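Local coordinates for protein tyrocidine synthase 2 (Brevibacillus parabrevis, PDB 6TA8) that is a nonribosomal peptide synthetase, represented here by a two-lobed domain of the condensation family, at residues Ala293-Val298 and Leu331-Ala336; Gly297-Leu302 and Leu379-Ser384; Gln326-Leu331 and Ile358-Leu363; Ile383-Leu388 and Leu421-Met426. All blocks are in the same frame, centred on the assembly; numbering follows the deposited sequence.

Contact 1 of 4, residues Ala293-Val298 and Leu331-Ala336; sequences AHTNGV and LDMEKA
Met333 reaches back across the gap to lay its methyl group against the chain between Asn296 and Gly297. Its side chain bends twice (chi2 76°, chi3 78°), which curls Met333 CE round to within 3.4 Å of Gly297 N. Met333 CE also has Val298 CG1 at 3.8 Å and lies 3.7 Å from Thr295 OG1, the thioether running alongside the threonine side chain in the same direction. This packing buries the Thr295 hydroxyl without giving it any polar partner in the model. Val298 CG1 touches both Met333 and Leu331: it meets the methionine at a slant, while the leucine lies beside it and points the same way, with Leu331 CD1 4.0 Å from Val298 CG1.

Two backbone bonds hold this arrangement together. Leu331 N donates to Val298 O at 3.1 Å, and Met333 N donates to Asn296 O at 3.0 Å. Asn296 OD1 also comes close to Met333 O, but both are acceptors, no bond joins them and the approach is doubtful; the amide oxygen takes its hydrogen bond from Lys290 NZ. Met333 also packs on the side chain of this lysine.

Helix 277-293 thus borders the contact, Thr295 resting on Val289. The arrangement is that of two antiparallel strands at one border of a mixed sheet, 297-304 and the outermost 325-332, diverging into loops at this end of the pair in a condensation-domain fold.

Contact 2 of 4, residues Gly297-Leu302 and Leu379-Ser384; sequences GVVINL and LRPEIS
Van der Waals packing between Val299 and Pro381 accounts for much of this contact. With CG1 anti to the backbone nitrogen (chi1 179°), Val299 presents that methyl to the proline ring, 3.6 Å from Pro381 CG, and the two side chains meet at a slant. Leu379 adds its CD2 more loosely to the same methyl. Pro381 also leans over the strand itself, its CB 3.4 Å from Val299 O, and touches Asn301 CB. On the opposite face of the strand a second apolar group forms. Ile300 folds back at chi2 (-70°), which brings CD1 to 3.7 Å from Ile383 CB, and Ile383 CD1 in turn meets Val298 CG2 at 3.8 Å, the side chains of that last pair crossing nearly at right angles.

Hydrogen bonding is sparse but firm at its centre. Asn301 N donates to Ile383 O at 2.7 Å with an angle of 170° at the hydrogen. Ser384 OG gives a weak bond to Asn301 O. Two carbon donors supplement these: Ile300 CA lies 3.5 Å from Ile383 O, and Ser384 CA 3.4 Å from Asn301 O.

The two strands run parallel, with Asn301 paired to Ser384, and 379-382 is the loop that brings the chain into strand 383-390. On its other side strand 297-304 is hydrogen-bonded to strand 325-332, where Val299 rests on Pro328 and Ile300 on Leu331. Helix 221-229 packs against Leu379 through Leu227 and Glu228, while Ile383 touches Leu236 and Phe419 lies against Asn301 and Ser384.

Contact 3 of 4, residues Gln326-Leu331 and Ile358-Leu363; sequences QYPVVL and IGYEIL
Pro328 sits over one face of the Tyr360 ring, with CD foremost. Pro328 CD stands 3.6 Å above the centre of the Tyr360 ring, only 7° from its normal, a CH-pi contact in which the proline carbon is almost equally far from all six ring atoms. The pyrrolidine ring and the tyrosine side chain meet at about a right angle, and Pro328 CG, beside CD, reaches over toward Tyr360 CZ at 3.9 Å. CG of Tyr360 is anti to the backbone nitrogen (chi1 -176°), an orientation that swings the ring out from the helix over Pro328. Its position is further fixed from outside: Trp224 and Phe377 each make an edge-to-face contact with it, and the hydroxyl has a weak hydrogen bond to Glu228.

The contact is a helix laid across the outermost strand of a mixed sheet, in the condensation-domain fold. Short axes through 326-331 and 359-363 come within 7.3 Å at an angle of 114°, so the helical turn lies crosswise and touches the strand only near its start.

There Gln326 contributes mainly its backbone. Gln326 O approaches Glu361 CG at 3.6 Å, without a hydrogen bond across the contact, while NE2 of the glutamine bonds to Glu303, and the side chain packs on Ile40 and Trp43 of helix 39-46. Glu361 in turn makes a salt bridge with Arg364. Between these two groups Tyr327 CB meets Tyr360 CB at 3.9 Å, whereas the ring of Tyr327 turns away toward Leu302 on the neighbouring strand 297-304.

Contact 4 of 4, residues Ile383-Leu388 and Leu421-Met426; sequences ISFNYL and LDISAM
Ile423 fills the hollow between Ile383 and Phe385 with its two branches. At the end of the longer arm Ile423 CD1 reaches Ile383 CG2 at 3.7 Å, while the shorter branch, Ile423 CG2, lies beside the aromatic ring, 3.7 Å from Phe385 CD1. Two residues on, on the same face, the small Ala425 fits between two aromatic side chains: its CB is 4.0 Å from Phe385 CZ and 3.6 Å from Tyr387 CD1, in the plane of the Tyr387 ring at its edge. At the end of the pair Leu388 CD1 rests on Met426 CB, and the rest of the methionine leads away.

Parallel pairing sets this register. Leu421 O accepts from Ser384 N, Ser384 O from Ile423 N at 2.7 Å, Ile423 O from Asn386 N, and Ala425 O from Leu388 N at 2.7 Å; the bond from Ala425 N to Asn386 O is weak.

The face bearing Ile383, Phe385, Ile423 and Ala425 is packed against helices: Leu285 of helix 277-293 touches both Phe385 and Ile423, and helix 445-466 meets Phe385 and Leu421. Strands 297-304 and 431-439 flank the pair in the sheet.

All four contacts belong to one six-stranded mixed sheet within the condensation domain. Its order runs 325-332, 297-304, 383-390, 421-428, then 431-439 and 250-256, so contact 1 joins the first two, contact 2 the second and third, and contact 4 the third and fourth; contact 3 sets helix 359-365 on the edge strand 325-332. Centres of contacts 1 and 2 are about 13 Å apart, those of 2 and 4 about 11 Å, and those of 2 and 3 about 10 Å. Contacts 1 and 2 share Gly297 and Val298, contacts 2 and 4 share Ile383 and Ser384. The helix of contact 3 comes in the chain between strands 325-332 and 383-390. Contacts 1, 2 and 4 knit sequence-distant segments into one sheet.

Contact 1 of 4, residues Ala293-Val298 and Leu331-Ala336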
loop_
_atom_site.group_PDB
_atom_site.type_symbol
_atom_site.label_atom_id
_atom_site.label_comp_id
_atom_site.label_asym_id
_atom_site.label_seq_id
_atom_site.Cartn_x
_atom_site.Cartn_y
_atom_site.Cartn_z
ATOM N N ALA A 293 -12.732 -22.264 -3.292
ATOM C CA ALA A 293 -13.990 -22.062 -2.589
ATOM C C ALA A 293 -15.196 -22.565 -3.371
ATOM O O ALA A 293 -16.315 -22.516 -2.851
ATOM C CB ALA A 293 -14.174 -20.579 -2.251
ATOM N N HIS A 294 -14.993 -23.045 -4.600
ATOM C CA HIS A 294 -16.068 -23.573 -5.442
ATOM C C HIS A 294 -17.160 -22.529 -5.666
ATOM O O HIS A 294 -18.345 -22.768 -5.426
ATOM C CB HIS A 294 -16.643 -24.865 -4.854
ATOM C CG HIS A 294 -15.641 -25.970 -4.741
ATOM N ND1 HIS A 294 -15.124 -26.385 -3.532
ATOM C CD2 HIS A 294 -15.051 -26.740 -5.686
ATOM C CE1 HIS A 294 -14.263 -27.367 -3.738
ATOM N NE2 HIS A 294 -14.201 -27.601 -5.036
ATOM N N THR A 295 -16.744 -21.358 -6.134
ATOM C CA THR A 295 -17.639 -20.259 -6.463
ATOM C C THR A 295 -17.536 -19.946 -7.951
ATOM O O THR A 295 -16.766 -20.564 -8.691
ATOM C CB THR A 295 -17.311 -19.013 -5.633
ATOM O OG1 THR A 295 -16.139 -18.380 -6.165
ATOM C CG2 THR A 295 -17.064 -19.383 -4.179
ATOM N N ASN A 296 -18.336 -18.972 -8.388
ATOM C CA ASN A 296 -18.217 -18.442 -9.739
ATOM C C ASN A 296 -18.280 -16.919 -9.753
ATOM O O ASN A 296 -18.375 -16.327 -10.835
ATOM C CB ASN A 296 -19.299 -19.028 -10.653
ATOM C CG ASN A 296 -18.993 -20.455 -11.073
ATOM O OD1 ASN A 296 -17.978 -20.721 -11.716
ATOM N ND2 ASN A 296 -19.872 -21.381 -10.710
ATOM N N GLY A 297 -18.228 -16.275 -8.590
ATOM C CA GLY A 297 -18.209 -14.831 -8.495
ATOM C C GLY A 297 -17.655 -14.369 -7.163
ATOM O O GLY A 297 -18.142 -14.784 -6.106
ATOM N N VAL A 298 -16.633 -13.519 -7.196
ATOM C CA VAL A 298 -15.995 -13.016 -5.986
ATOM C C VAL A 298 -15.753 -11.521 -6.154
ATOM O O VAL A 298 -15.396 -11.055 -7.241
ATOM C CB VAL A 298 -14.682 -13.770 -5.678
ATOM C CG1 VAL A 298 -13.681 -13.622 -6.819
ATOM C CG2 VAL A 298 -14.082 -13.298 -4.361
ATOM N N LEU A 331 -15.136 -10.202 -10.205
ATOM C CA LEU A 331 -14.591 -11.212 -11.100
ATOM C C LEU A 331 -15.663 -12.233 -11.456
ATOM O O LEU A 331 -16.531 -12.561 -10.642
ATOM C CB LEU A 331 -13.393 -11.912 -10.458
ATOM C CG LEU A 331 -12.257 -11.003 -9.987
ATOM C CD1 LEU A 331 -11.168 -11.815 -9.303
ATOM C CD2 LEU A 331 -11.690 -10.212 -11.154
ATOM N N ASP A 332 -15.596 -12.734 -12.688
ATOM C CA ASP A 332 -16.581 -13.673 -13.212
ATOM C C ASP A 332 -15.878 -14.967 -13.597
ATOM O O ASP A 332 -14.994 -14.964 -14.461
ATOM C CB ASP A 332 -17.317 -13.082 -14.416
ATOM C CG ASP A 332 -18.669 -13.732 -14.651
ATOM O OD1 ASP A 332 -19.098 -14.548 -13.808
ATOM O OD2 ASP A 332 -19.305 -13.426 -15.682
ATOM N N MET A 333 -16.273 -16.067 -12.955
ATOM C CA MET A 333 -15.745 -17.392 -13.254
ATOM C C MET A 333 -16.781 -18.265 -13.957
ATOM O O MET A 333 -16.764 -19.489 -13.819
ATOM C CB MET A 333 -15.256 -18.073 -11.976
ATOM C CG MET A 333 -13.962 -17.504 -11.419
ATOM S SD MET A 333 -14.183 -15.922 -10.583
ATOM C CE MET A 333 -14.866 -16.454 -9.015
ATOM N N GLU A 334 -17.682 -17.638 -14.721
ATOM C CA GLU A 334 -18.797 -18.363 -15.324
ATOM C C GLU A 334 -18.316 -19.505 -16.211
ATOM O O GLU A 334 -18.893 -20.599 -16.194
ATOM C CB GLU A 334 -19.672 -17.397 -16.122
ATOM C CG GLU A 334 -20.828 -18.054 -16.860
ATOM C CD GLU A 334 -21.613 -17.069 -17.705
ATOM O OE1 GLU A 334 -21.197 -15.893 -17.788
ATOM O OE2 GLU A 334 -22.643 -17.469 -18.286
ATOM N N LYS A 335 -17.262 -19.275 -16.991
ATOM C CA LYS A 335 -16.721 -20.294 -17.891
ATOM C C LYS A 335 -15.198 -20.209 -17.835
ATOM O O LYS A 335 -14.587 -19.399 -18.540
ATOM C CB LYS A 335 -17.244 -20.106 -19.312
ATOM C CG LYS A 335 -17.326 -21.389 -20.123
ATOM C CD LYS A 335 -18.683 -22.063 -19.971
ATOM C CE LYS A 335 -19.539 -21.881 -21.216
ATOM N NZ LYS A 335 -20.856 -22.569 -21.098
ATOM N N ALA A 336 -14.590 -21.055 -17.000
ATOM C CA ALA A 336 -13.152 -21.037 -16.764
ATOM C C ALA A 336 -12.367 -21.921 -17.722
ATOM O O ALA A 336 -11.131 -21.905 -17.681
ATOM C CB ALA A 336 -12.851 -21.470 -15.325
#

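Contact 2 of 4, residues Gly297-Leu302 and Leu379-Ser384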
loop_
_atom_site.group_PDB
_atom_site.type_symbol
_atom_site.label_atom_id
_atom_site.label_comp_id
_atom_site.label_asym_id
_atom_site.label_seq_id
_atom_site.Cartn_x
_atom_site.Cartn_y
_atom_site.Cartn_z
ATOM N N GLY A 297 -18.228 -16.275 -8.590
ATOM C CA GLY A 297 -18.209 -14.831 -8.495
ATOM C C GLY A 297 -17.655 -14.369 -7.163
ATOM O O GLY A 297 -18.142 -14.784 -6.106
ATOM N N VAL A 298 -16.633 -13.519 -7.196
ATOM C CA VAL A 298 -15.995 -13.016 -5.986
ATOM C C VAL A 298 -15.753 -11.521 -6.154
ATOM O O VAL A 298 -15.396 -11.055 -7.241
ATOM C CB VAL A 298 -14.682 -13.770 -5.678
ATOM C CG1 VAL A 298 -13.681 -13.622 -6.819
ATOM C CG2 VAL A 298 -14.082 -13.298 -4.361
ATOM N N VAL A 299 -15.973 -10.768 -5.080
ATOM C CA VAL A 299 -15.764 -9.324 -5.068
ATOM C C VAL A 299 -14.448 -9.044 -4.358
ATOM O O VAL A 299 -14.283 -9.386 -3.181
ATOM C CB VAL A 299 -16.931 -8.594 -4.385
ATOM C CG1 VAL A 299 -16.679 -7.096 -4.370
ATOM C CG2 VAL A 299 -18.241 -8.911 -5.091
ATOM N N ILE A 300 -13.513 -8.423 -5.071
ATOM C CA ILE A 300 -12.176 -8.141 -4.562
ATOM C C ILE A 300 -12.060 -6.651 -4.277
ATOM O O ILE A 300 -12.593 -5.821 -5.023
ATOM C CB ILE A 300 -11.091 -8.593 -5.561
ATOM C CG1 ILE A 300 -11.354 -10.028 -6.022
ATOM C CG2 ILE A 300 -9.704 -8.477 -4.946
ATOM C CD1 ILE A 300 -11.132 -11.065 -4.947
ATOM N N ASN A 301 -11.361 -6.314 -3.192
ATOM C CA ASN A 301 -11.071 -4.923 -2.842
ATOM C C ASN A 301 -9.691 -4.588 -3.393
ATOM O O ASN A 301 -8.672 -4.735 -2.717
ATOM C CB ASN A 301 -11.148 -4.719 -1.335
ATOM C CG ASN A 301 -11.022 -3.262 -0.932
ATOM O OD1 ASN A 301 -9.973 -2.643 -1.115
ATOM N ND2 ASN A 301 -12.091 -2.708 -0.370
ATOM N N LEU A 302 -9.658 -4.131 -4.642
ATOM C CA LEU A 302 -8.397 -3.823 -5.300
ATOM C C LEU A 302 -7.958 -2.402 -4.973
ATOM O O LEU A 302 -8.779 -1.483 -4.900
ATOM C CB LEU A 302 -8.528 -4.006 -6.812
ATOM C CG LEU A 302 -7.264 -3.774 -7.643
ATOM C CD1 LEU A 302 -6.353 -4.989 -7.602
ATOM C CD2 LEU A 302 -7.624 -3.447 -9.077
ATOM N N LEU A 379 -21.544 -3.285 -1.736
ATOM C CA LEU A 379 -20.538 -4.319 -1.943
ATOM C C LEU A 379 -19.560 -4.339 -0.773
ATOM O O LEU A 379 -18.902 -3.333 -0.486
ATOM C CB LEU A 379 -19.799 -4.082 -3.258
ATOM C CG LEU A 379 -20.290 -4.849 -4.489
ATOM C CD1 LEU A 379 -21.770 -4.605 -4.729
ATOM C CD2 LEU A 379 -19.476 -4.460 -5.711
ATOM N N ARG A 380 -19.468 -5.484 -0.094
ATOM C CA ARG A 380 -18.538 -5.680 1.015
ATOM C C ARG A 380 -17.522 -6.742 0.623
ATOM O O ARG A 380 -17.731 -7.937 0.883
ATOM C CB ARG A 380 -19.279 -6.085 2.292
ATOM C CG ARG A 380 -20.488 -5.230 2.603
ATOM C CD ARG A 380 -20.088 -3.996 3.398
ATOM N NE ARG A 380 -21.108 -2.956 3.326
ATOM C CZ ARG A 380 -21.255 -2.118 2.305
ATOM N NH1 ARG A 380 -22.221 -1.211 2.331
ATOM N NH2 ARG A 380 -20.441 -2.180 1.261
ATOM N N PRO A 381 -16.411 -6.364 -0.007
ATOM C CA PRO A 381 -15.417 -7.367 -0.400
ATOM C C PRO A 381 -14.703 -7.937 0.814
ATOM O O PRO A 381 -14.438 -7.232 1.790
ATOM C CB PRO A 381 -14.450 -6.583 -1.301
ATOM C CG PRO A 381 -15.144 -5.290 -1.617
ATOM C CD PRO A 381 -16.034 -5.012 -0.447
ATOM N N GLU A 382 -14.401 -9.234 0.748
ATOM C CA GLU A 382 -13.685 -9.916 1.814
ATOM C C GLU A 382 -12.241 -10.236 1.458
ATOM O O GLU A 382 -11.487 -10.672 2.337
ATOM C CB GLU A 382 -14.414 -11.210 2.204
ATOM C CG GLU A 382 -15.602 -10.988 3.127
ATOM C CD GLU A 382 -16.463 -12.225 3.283
ATOM O OE1 GLU A 382 -16.619 -12.970 2.294
ATOM O OE2 GLU A 382 -16.987 -12.450 4.395
ATOM N N ILE A 383 -11.837 -10.034 0.207
ATOM C CA ILE A 383 -10.458 -10.215 -0.226
ATOM C C ILE A 383 -9.921 -8.870 -0.690
ATOM O O ILE A 383 -10.612 -8.126 -1.394
ATOM C CB ILE A 383 -10.341 -11.262 -1.352
ATOM C CG1 ILE A 383 -11.062 -12.553 -0.965
ATOM C CG2 ILE A 383 -8.881 -11.538 -1.676
ATOM C CD1 ILE A 383 -11.046 -13.599 -2.057
ATOM N N SER A 384 -8.692 -8.560 -0.291
ATOM C CA SER A 384 -8.007 -7.346 -0.710
ATOM C C SER A 384 -6.795 -7.723 -1.550
ATOM O O SER A 384 -6.017 -8.602 -1.164
ATOM C CB SER A 384 -7.579 -6.509 0.498
ATOM O OG SER A 384 -6.948 -5.308 0.087
#

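Contact 3 of 4, residues Gln326-Leu331 and Ile358-Leu363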
loop_
_atom_site.group_PDB
_atom_site.type_symbol
_atom_site.label_atom_id
_atom_site.label_comp_id
_atom_site.label_asym_id
_atom_site.label_seq_id
_atom_site.Cartn_x
_atom_site.Cartn_y
_atom_site.Cartn_z
ATOM N N GLN A 326 -9.299 2.661 -2.997
ATOM C CA GLN A 326 -9.904 1.342 -2.894
ATOM C C GLN A 326 -11.232 1.323 -3.638
ATOM O O GLN A 326 -12.011 2.279 -3.564
ATOM C CB GLN A 326 -10.117 0.945 -1.430
ATOM C CG GLN A 326 -8.830 0.686 -0.663
ATOM C CD GLN A 326 -9.071 0.432 0.813
ATOM O OE1 GLN A 326 -10.039 0.927 1.390
ATOM N NE2 GLN A 326 -8.188 -0.343 1.432
ATOM N N TYR A 327 -11.487 0.226 -4.356
ATOM C CA TYR A 327 -12.717 0.091 -5.122
ATOM C C TYR A 327 -12.971 -1.379 -5.389
ATOM O O TYR A 327 -12.018 -2.116 -5.674
ATOM C CB TYR A 327 -12.645 0.866 -6.443
ATOM C CG TYR A 327 -11.470 0.504 -7.325
ATOM C CD1 TYR A 327 -10.206 1.021 -7.077
ATOM C CD2 TYR A 327 -11.630 -0.340 -8.417
ATOM C CE1 TYR A 327 -9.132 0.698 -7.879
ATOM C CE2 TYR A 327 -10.559 -0.667 -9.229
ATOM C CZ TYR A 327 -9.313 -0.143 -8.954
ATOM O OH TYR A 327 -8.241 -0.458 -9.756
ATOM N N PRO A 328 -14.219 -1.839 -5.315
ATOM C CA PRO A 328 -14.494 -3.263 -5.532
ATOM C C PRO A 328 -14.469 -3.635 -7.007
ATOM O O PRO A 328 -14.920 -2.881 -7.873
ATOM C CB PRO A 328 -15.897 -3.439 -4.938
ATOM C CG PRO A 328 -16.533 -2.102 -5.103
ATOM C CD PRO A 328 -15.430 -1.086 -4.946
ATOM N N VAL A 329 -13.931 -4.820 -7.283
ATOM C CA VAL A 329 -13.883 -5.392 -8.623
ATOM C C VAL A 329 -14.601 -6.733 -8.583
ATOM O O VAL A 329 -14.365 -7.541 -7.676
ATOM C CB VAL A 329 -12.435 -5.553 -9.123
ATOM C CG1 VAL A 329 -12.403 -6.294 -10.452
ATOM C CG2 VAL A 329 -11.763 -4.194 -9.249
ATOM N N VAL A 330 -15.478 -6.966 -9.555
ATOM C CA VAL A 330 -16.306 -8.164 -9.604
ATOM C C VAL A 330 -15.728 -9.100 -10.656
ATOM O O VAL A 330 -15.815 -8.833 -11.860
ATOM C CB VAL A 330 -17.771 -7.821 -9.906
ATOM C CG1 VAL A 330 -18.607 -9.088 -9.998
ATOM C CG2 VAL A 330 -18.315 -6.891 -8.838
ATOM N N LEU A 331 -15.136 -10.202 -10.205
ATOM C CA LEU A 331 -14.591 -11.212 -11.100
ATOM C C LEU A 331 -15.663 -12.233 -11.456
ATOM O O LEU A 331 -16.531 -12.561 -10.642
ATOM C CB LEU A 331 -13.393 -11.912 -10.458
ATOM C CG LEU A 331 -12.257 -11.003 -9.987
ATOM C CD1 LEU A 331 -11.168 -11.815 -9.303
ATOM C CD2 LEU A 331 -11.690 -10.212 -11.154
ATOM N N ILE A 358 -10.872 5.511 -8.807
ATOM C CA ILE A 358 -10.594 6.544 -7.814
ATOM C C ILE A 358 -11.885 7.200 -7.337
ATOM O O ILE A 358 -11.968 7.660 -6.192
ATOM C CB ILE A 358 -9.605 7.583 -8.379
ATOM C CG1 ILE A 358 -9.182 8.575 -7.292
ATOM C CG2 ILE A 358 -10.212 8.322 -9.565
ATOM C CD1 ILE A 358 -8.299 9.698 -7.796
ATOM N N GLY A 359 -12.912 7.236 -8.184
ATOM C CA GLY A 359 -14.137 7.936 -7.847
ATOM C C GLY A 359 -15.092 7.197 -6.937
ATOM O O GLY A 359 -16.081 7.793 -6.500
ATOM N N TYR A 360 -14.825 5.925 -6.631
ATOM C CA TYR A 360 -15.766 5.145 -5.830
ATOM C C TYR A 360 -15.892 5.709 -4.419
ATOM O O TYR A 360 -16.968 6.162 -4.011
ATOM C CB TYR A 360 -15.338 3.677 -5.783
ATOM C CG TYR A 360 -16.328 2.796 -5.052
ATOM C CD1 TYR A 360 -17.458 2.312 -5.696
ATOM C CD2 TYR A 360 -16.142 2.460 -3.717
ATOM C CE1 TYR A 360 -18.371 1.513 -5.037
ATOM C CE2 TYR A 360 -17.051 1.661 -3.047
ATOM C CZ TYR A 360 -18.164 1.190 -3.714
ATOM O OH TYR A 360 -19.075 0.394 -3.058
ATOM N N GLU A 361 -14.799 5.682 -3.653
ATOM C CA GLU A 361 -14.854 6.130 -2.267
ATOM C C GLU A 361 -14.921 7.646 -2.141
ATOM O O GLU A 361 -15.288 8.148 -1.073
ATOM C CB GLU A 361 -13.655 5.594 -1.487
ATOM C CG GLU A 361 -13.799 4.134 -1.086
ATOM C CD GLU A 361 -14.304 3.966 0.331
ATOM O OE1 GLU A 361 -13.986 4.821 1.185
ATOM O OE2 GLU A 361 -15.034 2.988 0.592
ATOM N N ILE A 362 -14.587 8.386 -3.201
ATOM C CA ILE A 362 -14.841 9.823 -3.198
ATOM C C ILE A 362 -16.338 10.088 -3.159
ATOM O O ILE A 362 -16.792 11.064 -2.549
ATOM C CB ILE A 362 -14.180 10.492 -4.419
ATOM C CG1 ILE A 362 -12.675 10.228 -4.431
ATOM C CG2 ILE A 362 -14.436 11.988 -4.423
ATOM C CD1 ILE A 362 -11.955 10.898 -5.582
ATOM N N LEU A 363 -17.129 9.218 -3.790
ATOM C CA LEU A 363 -18.573 9.406 -3.839
ATOM C C LEU A 363 -19.252 9.106 -2.509
ATOM O O LEU A 363 -20.358 9.603 -2.268
ATOM C CB LEU A 363 -19.179 8.529 -4.939
ATOM C CG LEU A 363 -19.026 9.020 -6.381
ATOM C CD1 LEU A 363 -19.346 7.905 -7.368
ATOM C CD2 LEU A 363 -19.905 10.234 -6.636
#

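Contact 4 of 4, residues Ile383-Leu388 and Leu421-Met426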
loop_
_atom_site.group_PDB
_atom_site.type_symbol
_atom_site.label_atom_id
_atom_site.label_comp_id
_atom_site.label_asym_id
_atom_site.label_seq_id
_atom_site.Cartn_x
_atom_site.Cartn_y
_atom_site.Cartn_z
ATOM N N ILE A 383 -11.837 -10.034 0.207
ATOM C CA ILE A 383 -10.458 -10.215 -0.226
ATOM C C ILE A 383 -9.921 -8.870 -0.690
ATOM O O ILE A 383 -10.612 -8.126 -1.394
ATOM C CB ILE A 383 -10.341 -11.262 -1.352
ATOM C CG1 ILE A 383 -11.062 -12.553 -0.965
ATOM C CG2 ILE A 383 -8.881 -11.538 -1.676
ATOM C CD1 ILE A 383 -11.046 -13.599 -2.057
ATOM N N SER A 384 -8.692 -8.560 -0.291
ATOM C CA SER A 384 -8.007 -7.346 -0.710
ATOM C C SER A 384 -6.795 -7.723 -1.550
ATOM O O SER A 384 -6.017 -8.602 -1.164
ATOM C CB SER A 384 -7.579 -6.509 0.498
ATOM O OG SER A 384 -6.948 -5.308 0.087
ATOM N N PHE A 385 -6.642 -7.064 -2.695
ATOM C CA PHE A 385 -5.514 -7.281 -3.587
ATOM C C PHE A 385 -4.761 -5.975 -3.789
ATOM O O PHE A 385 -5.367 -4.900 -3.849
ATOM C CB PHE A 385 -5.966 -7.839 -4.940
ATOM C CG PHE A 385 -4.844 -8.381 -5.778
ATOM C CD1 PHE A 385 -4.425 -9.693 -5.634
ATOM C CD2 PHE A 385 -4.202 -7.578 -6.706
ATOM C CE1 PHE A 385 -3.392 -10.194 -6.402
ATOM C CE2 PHE A 385 -3.167 -8.072 -7.477
ATOM C CZ PHE A 385 -2.763 -9.382 -7.325
ATOM N N ASN A 386 -3.438 -6.075 -3.895
ATOM C CA ASN A 386 -2.583 -4.904 -4.066
ATOM C C ASN A 386 -1.291 -5.342 -4.735
ATOM O O ASN A 386 -0.565 -6.178 -4.190
ATOM C CB ASN A 386 -2.292 -4.233 -2.720
ATOM C CG ASN A 386 -1.416 -3.002 -2.860
ATOM O OD1 ASN A 386 -1.367 -2.378 -3.920
ATOM N ND2 ASN A 386 -0.720 -2.646 -1.787
ATOM N N TYR A 387 -1.009 -4.780 -5.906
ATOM C CA TYR A 387 0.229 -5.038 -6.629
ATOM C C TYR A 387 1.190 -3.884 -6.379
ATOM O O TYR A 387 0.892 -2.736 -6.728
ATOM C CB TYR A 387 -0.030 -5.209 -8.124
ATOM C CG TYR A 387 1.232 -5.396 -8.933
ATOM C CD1 TYR A 387 2.013 -6.534 -8.781
ATOM C CD2 TYR A 387 1.647 -4.432 -9.843
ATOM C CE1 TYR A 387 3.170 -6.710 -9.514
ATOM C CE2 TYR A 387 2.803 -4.599 -10.581
ATOM C CZ TYR A 387 3.561 -5.739 -10.412
ATOM O OH TYR A 387 4.713 -5.912 -11.145
ATOM N N LEU A 388 2.340 -4.189 -5.779
ATOM C CA LEU A 388 3.288 -3.162 -5.370
ATOM C C LEU A 388 4.286 -2.790 -6.458
ATOM O O LEU A 388 4.938 -1.746 -6.346
ATOM C CB LEU A 388 4.049 -3.620 -4.122
ATOM C CG LEU A 388 3.188 -3.935 -2.896
ATOM C CD1 LEU A 388 3.833 -5.019 -2.046
ATOM C CD2 LEU A 388 2.942 -2.679 -2.072
ATOM N N LEU A 421 -8.928 -11.834 3.792
ATOM C CA LEU A 421 -7.692 -12.257 3.148
ATOM C C LEU A 421 -7.029 -11.050 2.505
ATOM O O LEU A 421 -7.668 -10.331 1.732
ATOM C CB LEU A 421 -7.953 -13.335 2.088
ATOM C CG LEU A 421 -8.438 -14.707 2.556
ATOM C CD1 LEU A 421 -8.777 -15.583 1.360
ATOM C CD2 LEU A 421 -7.399 -15.380 3.443
ATOM N N ASP A 422 -5.757 -10.831 2.825
ATOM C CA ASP A 422 -4.957 -9.783 2.204
ATOM C C ASP A 422 -3.942 -10.435 1.276
ATOM O O ASP A 422 -3.058 -11.166 1.733
ATOM C CB ASP A 422 -4.250 -8.925 3.253
ATOM C CG ASP A 422 -3.281 -7.933 2.635
ATOM O OD1 ASP A 422 -2.402 -7.425 3.361
ATOM O OD2 ASP A 422 -3.399 -7.662 1.418
ATOM N N ILE A 423 -4.070 -10.166 -0.018
ATOM C CA ILE A 423 -3.213 -10.755 -1.038
ATOM C C ILE A 423 -2.380 -9.637 -1.648
ATOM O O ILE A 423 -2.916 -8.734 -2.304
ATOM C CB ILE A 423 -4.026 -11.494 -2.109
ATOM C CG1 ILE A 423 -4.864 -12.599 -1.463
ATOM C CG2 ILE A 423 -3.106 -12.068 -3.175
ATOM C CD1 ILE A 423 -5.720 -13.368 -2.441
ATOM N N SER A 424 -1.070 -9.693 -1.434
ATOM C CA SER A 424 -0.136 -8.721 -1.978
ATOM C C SER A 424 0.679 -9.352 -3.100
ATOM O O SER A 424 0.784 -10.575 -3.212
ATOM C CB SER A 424 0.797 -8.183 -0.886
ATOM O OG SER A 424 0.074 -7.440 0.080
ATOM N N ALA A 425 1.255 -8.493 -3.937
ATOM C CA ALA A 425 2.031 -8.946 -5.085
ATOM C C ALA A 425 3.158 -7.959 -5.331
ATOM O O ALA A 425 2.906 -6.768 -5.537
ATOM C CB ALA A 425 1.148 -9.078 -6.329
ATOM N N MET A 426 4.394 -8.452 -5.309
ATOM C CA MET A 426 5.558 -7.614 -5.547
ATOM C C MET A 426 6.621 -8.439 -6.253
ATOM O O MET A 426 6.658 -9.667 -6.133
ATOM C CB MET A 426 6.115 -7.031 -4.243
ATOM C CG MET A 426 6.710 -8.068 -3.302
ATOM S SD MET A 426 7.373 -7.344 -1.789
ATOM C CE MET A 426 8.577 -6.198 -2.457
#